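Endoglucanase (Humicola insolens, PDB 1DYS) hydrolyses internal beta-1,4-glucosidic linkages in cellulose and related beta-glucans, acting as a family 6 endoglucanase in the breakdown of plant biomass. Local coordinates at residues V134-D139 with L177-A182. Residues are numbered along the deposited sequence; the frame is centred on the assembly and turned at random.
Sequences VILEPD and LYLDVA
Two backbone N-H groups grip OD2 of Asp-180, out of plane from opposite sides of its carboxylate: Asp-139 N at 2.9 Å, almost straight, and Ala-182 N at 2.8 Å, which closes an Asx turn. A short acid suits this place because, with CG anti to the backbone N (chi1 -172°), CB and CG lie against Pro-138 CA while OD2 reaches the amide beyond; OD1 binds Ser-217 on the next strand. Strands 132-136 and 175-180 run parallel in the distorted barrel of family 6, joined by Tyr-178 N to Val-134 O (2.9 Å), Leu-136 N to Tyr-178 O (2.8 Å) and Asp-180 N to Leu-136 O (3.1 Å). Branched apolar residues fill one face: Leu-177 CD2 packs on Val-134 CB, and Leu-179 CD1 meets Leu-136 CB. A water sits between Glu-137 O and Asp-180 O where the strands part. An alanine at Asp-180 would remove both OD2 bonds and the one to Ser-217 OG, and would probably loosen the Asx turn and the hold on the Asp-139 backbone. Asp-139, probably a catalytic proton donor, holds its OD1 3.9 Å from Asp-180 OD2, with Asp-92 also near; such crowded negative charge would probably raise its pKa, as an acid donor needs.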
# COMPACT_ATOMS: atom_id res chain seq x y z
N VAL A 134 20.93 2.11 10.73
CA VAL A 134 19.96 2.37 9.65
C VAL A 134 20.27 1.45 8.50
O VAL A 134 21.34 1.43 7.90
CB VAL A 134 20.04 3.84 9.17
CG1 VAL A 134 19.10 4.07 7.99
CG2 VAL A 134 19.74 4.79 10.32
N ILE A 135 19.27 0.66 8.08
CA ILE A 135 19.34 -0.19 6.95
C ILE A 135 18.86 0.64 5.76
O ILE A 135 17.78 1.22 5.78
CB ILE A 135 18.51 -1.47 7.11
CG1 ILE A 135 19.28 -2.36 8.11
CG2 ILE A 135 18.27 -2.13 5.76
CD1 ILE A 135 18.61 -3.71 8.36
N LEU A 136 19.75 0.67 4.77
CA LEU A 136 19.42 1.48 3.62
C LEU A 136 18.88 0.66 2.45
O LEU A 136 19.52 -0.13 1.79
CB LEU A 136 20.63 2.24 3.08
CG LEU A 136 21.35 3.13 4.09
CD1 LEU A 136 22.75 3.40 3.56
CD2 LEU A 136 20.54 4.40 4.31
N GLU A 137 17.64 0.99 2.11
CA GLU A 137 16.90 0.55 0.96
C GLU A 137 16.99 -0.91 0.56
O GLU A 137 17.66 -1.38 -0.38
CB GLU A 137 17.33 1.43 -0.25
CG GLU A 137 16.99 2.91 -0.10
CD GLU A 137 15.47 3.21 -0.13
OE1 GLU A 137 14.69 2.32 -0.50
OE2 GLU A 137 15.14 4.36 0.14
N PRO A 138 16.30 -1.74 1.30
CA PRO A 138 16.18 -3.17 1.08
C PRO A 138 15.92 -3.48 -0.39
O PRO A 138 15.13 -2.90 -1.12
CB PRO A 138 15.01 -3.64 1.95
CG PRO A 138 15.09 -2.63 3.08
CD PRO A 138 15.46 -1.29 2.45
N ASP A 139 16.68 -4.44 -0.91
CA ASP A 139 16.70 -5.01 -2.23
C ASP A 139 17.11 -4.04 -3.33
O ASP A 139 17.01 -4.46 -4.48
CB ASP A 139 15.37 -5.70 -2.62
CG ASP A 139 15.15 -6.91 -1.74
OD1 ASP A 139 16.19 -7.47 -1.28
OD2 ASP A 139 13.99 -7.34 -1.52
N LEU A 177 25.46 3.09 9.29
CA LEU A 177 24.75 2.74 8.07
C LEU A 177 25.08 1.36 7.57
O LEU A 177 26.24 0.98 7.44
CB LEU A 177 25.06 3.80 7.00
CG LEU A 177 24.70 5.24 7.37
CD1 LEU A 177 25.16 6.20 6.27
CD2 LEU A 177 23.20 5.39 7.61
N TYR A 178 24.03 0.59 7.24
CA TYR A 178 24.17 -0.74 6.68
C TYR A 178 23.41 -0.75 5.37
O TYR A 178 22.17 -0.64 5.32
CB TYR A 178 23.62 -1.78 7.67
CG TYR A 178 24.44 -1.93 8.95
CD1 TYR A 178 25.51 -2.83 8.95
CD2 TYR A 178 24.17 -1.21 10.08
CE1 TYR A 178 26.27 -3.02 10.11
CE2 TYR A 178 24.93 -1.36 11.23
CZ TYR A 178 25.97 -2.25 11.23
OH TYR A 178 26.67 -2.38 12.40
N LEU A 179 24.10 -0.83 4.25
CA LEU A 179 23.53 -0.83 2.90
C LEU A 179 23.04 -2.22 2.54
O LEU A 179 23.78 -3.22 2.61
CB LEU A 179 24.58 -0.26 1.93
CG LEU A 179 24.24 -0.20 0.46
CD1 LEU A 179 23.02 0.71 0.23
CD2 LEU A 179 25.45 0.34 -0.32
N ASP A 180 21.75 -2.31 2.17
CA ASP A 180 21.17 -3.64 1.98
C ASP A 180 21.73 -4.35 0.78
O ASP A 180 21.91 -3.71 -0.25
CB ASP A 180 19.62 -3.51 1.90
CG ASP A 180 19.13 -4.96 1.90
OD1 ASP A 180 19.14 -5.53 2.97
OD2 ASP A 180 18.80 -5.49 0.84
N VAL A 181 22.10 -5.63 0.92
CA VAL A 181 22.55 -6.43 -0.20
C VAL A 181 21.72 -7.71 -0.32
O VAL A 181 22.17 -8.78 -0.74
CB VAL A 181 24.07 -6.73 -0.17
CG1 VAL A 181 24.86 -5.44 -0.16
CG2 VAL A 181 24.43 -7.44 1.15
N ALA A 182 20.38 -7.57 -0.25
CA ALA A 182 19.43 -8.65 -0.55
C ALA A 182 19.66 -9.89 0.29
O ALA A 182 19.63 -9.82 1.51
CB ALA A 182 19.50 -8.92 -2.05
O HOH W 1 20.12 -1.97 -1.46